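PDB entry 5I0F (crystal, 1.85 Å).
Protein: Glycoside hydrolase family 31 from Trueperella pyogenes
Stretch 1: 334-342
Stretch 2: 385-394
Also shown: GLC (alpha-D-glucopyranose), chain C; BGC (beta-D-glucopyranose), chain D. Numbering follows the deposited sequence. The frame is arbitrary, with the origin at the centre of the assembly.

Stretch 1, residues 334-342: DEEGFTIFR
Stretch 2, residues 385-394: ILWQIPLQKT

How is the start of 334-342 shaped to meet 385-394? D334 (chi1 61°, p) turns its carboxylate forward over the residues that follow: OD1 accepts from E336 N at 2.9 Å and from G337 N at 3.0 Å, while D334 N donates to I340 O at 2.9 Å, closing a compact loop. E335 takes a left-handed backbone (65/20) with chi1 and chi2 both m, and its carboxylate grips the glucose GLC: OE1 accepts from GLC O4 at 2.8 Å, OE2 from GLC O6 at 2.7 Å.

What ties this loop to 392-393? K393, m then extended (t, t, t), points toward the loop and donates from NZ to E335 O at 2.9 Å; a long amine suits a backbone carbonyl at that reach. E336 (-121/-51) and K393 have CA atoms 6.7 Å apart, as do G337 and Q392, and water fills the gap. One water donates to E336 O and accepts from K393 N, both at 2.8 Å; another joins G337 O and Q392 OE1, 2.7 Å from each.

Why does F338 dominate the apolar contact? Its left-handed backbone (51/38) and m rotamer (chi2 -82°) send the ring toward stretch 2, which covers 112 Å² of the residue. W387 (t, chi2 95°), on strand 385-388, presents its edge to the F338 face, planes at 60°, and F338 CE1 lies 3.6 Å from W387 CZ3, while the tryptophan's own face receives GLC C5. K393 CE lies at the F338 ring edge, 4.1 Å from F338 CE2.

What secures the backbone beyond? Q388 (m, m, chi3 -90°) starts away from stretch 1 but curls back, its NE2 donating to F338 O at 2.9 Å, nearly straight at 174°, and to W387 O, also at 2.9 Å. Finally, extended F341 (-60/142; chi1 -87°) brings CZ to 4.1 Å from CD1 of L386 (m, t), a buried apolar pairing.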

# COMPACT_ATOMS: atom_id res chain seq x y z
N ASP A 334 18.95 -14.28 8.48
CA ASP A 334 19.49 -13.99 9.79
C ASP A 334 18.71 -12.92 10.61
O ASP A 334 19.02 -12.69 11.79
CB ASP A 334 20.99 -13.62 9.69
CG ASP A 334 21.25 -12.36 8.83
OD1 ASP A 334 20.37 -11.51 8.65
OD2 ASP A 334 22.39 -12.24 8.34
N GLU A 335 17.72 -12.28 10.00
CA GLU A 335 16.88 -11.25 10.63
C GLU A 335 17.64 -9.98 11.04
O GLU A 335 17.14 -9.17 11.83
CB GLU A 335 16.09 -11.82 11.83
CG GLU A 335 15.10 -12.91 11.44
CD GLU A 335 13.91 -12.41 10.60
OE1 GLU A 335 13.50 -11.23 10.75
OE2 GLU A 335 13.39 -13.21 9.78
N GLU A 336 18.79 -9.78 10.43
CA GLU A 336 19.63 -8.61 10.63
C GLU A 336 19.85 -7.86 9.32
O GLU A 336 19.64 -6.66 9.28
CB GLU A 336 20.95 -9.03 11.23
CG GLU A 336 20.77 -9.61 12.64
CD GLU A 336 22.06 -9.68 13.44
OE1 GLU A 336 23.12 -9.21 12.96
OE2 GLU A 336 22.00 -10.19 14.57
N GLY A 337 20.28 -8.57 8.27
CA GLY A 337 20.59 -7.98 6.96
C GLY A 337 19.69 -8.39 5.80
O GLY A 337 19.78 -7.81 4.72
N PHE A 338 18.83 -9.40 6.01
CA PHE A 338 17.91 -9.91 4.98
C PHE A 338 18.58 -10.24 3.65
O PHE A 338 18.03 -10.04 2.57
CB PHE A 338 16.69 -8.99 4.86
CG PHE A 338 16.01 -8.81 6.17
CD1 PHE A 338 15.12 -9.77 6.63
CD2 PHE A 338 16.37 -7.75 7.02
CE1 PHE A 338 14.56 -9.68 7.89
CE2 PHE A 338 15.78 -7.65 8.29
CZ PHE A 338 14.88 -8.61 8.73
N THR A 339 19.80 -10.78 3.77
CA THR A 339 20.64 -11.14 2.65
C THR A 339 21.17 -12.59 2.71
O THR A 339 21.46 -13.18 1.68
CB THR A 339 21.81 -10.12 2.60
OG1 THR A 339 21.25 -8.80 2.48
CG2 THR A 339 22.64 -10.35 1.45
N ILE A 340 21.26 -13.13 3.92
CA ILE A 340 21.91 -14.41 4.22
C ILE A 340 20.93 -15.29 4.99
O ILE A 340 20.32 -14.82 5.94
CB ILE A 340 23.16 -14.17 5.08
CG1 ILE A 340 24.13 -13.23 4.30
CG2 ILE A 340 23.81 -15.48 5.50
CD1 ILE A 340 25.31 -12.76 5.08
N PHE A 341 20.82 -16.57 4.60
CA PHE A 341 19.97 -17.53 5.30
C PHE A 341 20.39 -17.73 6.78
O PHE A 341 21.59 -17.73 7.10
CB PHE A 341 19.97 -18.90 4.58
CG PHE A 341 18.95 -19.02 3.47
CD1 PHE A 341 19.23 -18.60 2.18
CD2 PHE A 341 17.69 -19.58 3.72
CE1 PHE A 341 18.30 -18.72 1.17
CE2 PHE A 341 16.76 -19.71 2.70
CZ PHE A 341 17.06 -19.28 1.42
N ARG A 342 19.41 -17.88 7.67
CA ARG A 342 19.70 -18.03 9.09
C ARG A 342 20.65 -19.22 9.34
O ARG A 342 20.48 -20.29 8.71
CB ARG A 342 18.45 -18.19 9.94
CG ARG A 342 18.70 -18.06 11.43
CD ARG A 342 17.43 -17.77 12.19
NE ARG A 342 16.38 -18.81 12.03
CZ ARG A 342 16.11 -19.80 12.89
NH1 ARG A 342 15.11 -20.64 12.63
NH2 ARG A 342 16.82 -20.00 14.00
N ILE A 385 9.67 -17.91 -3.37
CA ILE A 385 9.74 -16.45 -3.25
C ILE A 385 10.28 -16.07 -1.86
O ILE A 385 9.80 -16.60 -0.87
CB ILE A 385 8.33 -15.83 -3.41
CG1 ILE A 385 7.67 -16.25 -4.73
CG2 ILE A 385 8.34 -14.32 -3.24
CD1 ILE A 385 8.24 -15.67 -5.97
N LEU A 386 11.25 -15.16 -1.77
CA LEU A 386 11.80 -14.70 -0.50
C LEU A 386 11.40 -13.27 -0.18
O LEU A 386 11.41 -12.39 -1.07
CB LEU A 386 13.32 -14.79 -0.49
CG LEU A 386 13.95 -16.15 -0.76
CD1 LEU A 386 15.46 -16.09 -0.59
CD2 LEU A 386 13.36 -17.23 0.14
N TRP A 387 11.14 -13.03 1.10
CA TRP A 387 10.73 -11.72 1.61
C TRP A 387 11.89 -10.74 1.71
O TRP A 387 13.03 -11.13 2.00
CB TRP A 387 10.15 -11.93 3.00
CG TRP A 387 9.53 -10.77 3.73
CD1 TRP A 387 8.21 -10.44 3.74
CD2 TRP A 387 10.17 -9.84 4.61
NE1 TRP A 387 8.00 -9.37 4.57
CE2 TRP A 387 9.18 -8.98 5.11
CE3 TRP A 387 11.49 -9.66 5.02
CZ2 TRP A 387 9.47 -7.92 5.99
CZ3 TRP A 387 11.78 -8.64 5.90
CH2 TRP A 387 10.76 -7.78 6.38
N GLN A 388 11.57 -9.48 1.44
CA GLN A 388 12.49 -8.34 1.50
C GLN A 388 11.79 -7.14 2.10
O GLN A 388 10.55 -7.07 2.10
CB GLN A 388 12.97 -8.00 0.10
CG GLN A 388 13.89 -9.05 -0.51
CD GLN A 388 15.27 -9.04 0.10
OE1 GLN A 388 16.15 -8.33 -0.36
NE2 GLN A 388 15.48 -9.83 1.14
N ILE A 389 12.61 -6.18 2.56
CA ILE A 389 12.17 -4.89 3.07
C ILE A 389 13.19 -3.83 2.57
O ILE A 389 14.41 -4.13 2.54
CB ILE A 389 12.11 -4.93 4.62
CG1 ILE A 389 11.55 -3.65 5.23
CG2 ILE A 389 13.49 -5.16 5.22
CD1 ILE A 389 10.07 -3.53 5.11
N PRO A 390 12.74 -2.63 2.16
CA PRO A 390 13.71 -1.62 1.66
C PRO A 390 14.22 -0.75 2.81
O PRO A 390 14.03 0.48 2.81
CB PRO A 390 12.88 -0.83 0.66
CG PRO A 390 11.50 -0.83 1.25
CD PRO A 390 11.37 -2.08 2.10
N LEU A 391 14.82 -1.41 3.79
CA LEU A 391 15.37 -0.81 5.00
C LEU A 391 16.61 -1.60 5.44
O LEU A 391 16.72 -2.79 5.18
CB LEU A 391 14.37 -0.79 6.15
CG LEU A 391 13.14 0.13 5.97
CD1 LEU A 391 12.11 -0.11 7.06
CD2 LEU A 391 13.56 1.60 5.96
N GLN A 392 17.52 -0.91 6.12
CA GLN A 392 18.74 -1.54 6.62
C GLN A 392 18.77 -1.22 8.10
O GLN A 392 18.99 -0.05 8.48
CB GLN A 392 19.96 -0.96 5.92
CG GLN A 392 21.28 -1.58 6.38
CD GLN A 392 21.55 -2.95 5.78
OE1 GLN A 392 21.50 -3.13 4.56
NE2 GLN A 392 21.88 -3.92 6.62
N LYS A 393 18.54 -2.23 8.92
CA LYS A 393 18.53 -2.04 10.37
C LYS A 393 19.85 -1.45 10.85
O LYS A 393 20.90 -1.71 10.27
CB LYS A 393 18.29 -3.34 11.12
CG LYS A 393 16.91 -3.95 11.00
CD LYS A 393 16.88 -5.30 11.72
CE LYS A 393 15.45 -5.78 11.97
NZ LYS A 393 15.39 -7.03 12.78
N THR A 394 19.78 -0.67 11.92
CA THR A 394 20.95 -0.13 12.59
C THR A 394 20.88 -0.34 14.12
O THR A 394 21.38 0.48 14.87
CB THR A 394 21.07 1.39 12.33
OG1 THR A 394 19.90 2.05 12.82
CG2 THR A 394 21.21 1.67 10.85
C1 GLC C . 7.57 -10.06 9.91
C2 GLC C . 8.10 -9.25 11.11
C3 GLC C . 9.49 -8.69 10.83
C4 GLC C . 10.42 -9.79 10.32
C5 GLC C . 9.80 -10.45 9.09
C6 GLC C . 10.68 -11.56 8.51
O2 GLC C . 7.21 -8.18 11.42
O3 GLC C . 10.02 -8.09 12.02
O4 GLC C . 11.70 -9.23 10.00
O5 GLC C . 8.54 -11.01 9.45
O6 GLC C . 10.79 -12.63 9.45
C2 BGC D . 3.52 -7.89 5.45
C3 BGC D . 3.10 -9.24 6.06
C4 BGC D . 4.34 -9.99 6.53
C5 BGC D . 5.16 -9.12 7.50
C6 BGC D . 6.49 -9.82 7.78
C1 BGC D . 4.95 -7.36 5.73
O2 BGC D . 2.49 -6.93 5.12
O3 BGC D . 2.36 -10.01 5.10
O4 BGC D . 3.97 -11.23 7.17
O5 BGC D . 5.43 -7.78 7.02
O6 BGC D . 7.19 -9.16 8.85
O HOH W 1 18.12 -4.76 7.81
O HOH W 2 21.40 -4.33 9.34
O HOH W 3 20.19 -5.33 3.64
O HOH W 4 17.71 -5.36 4.94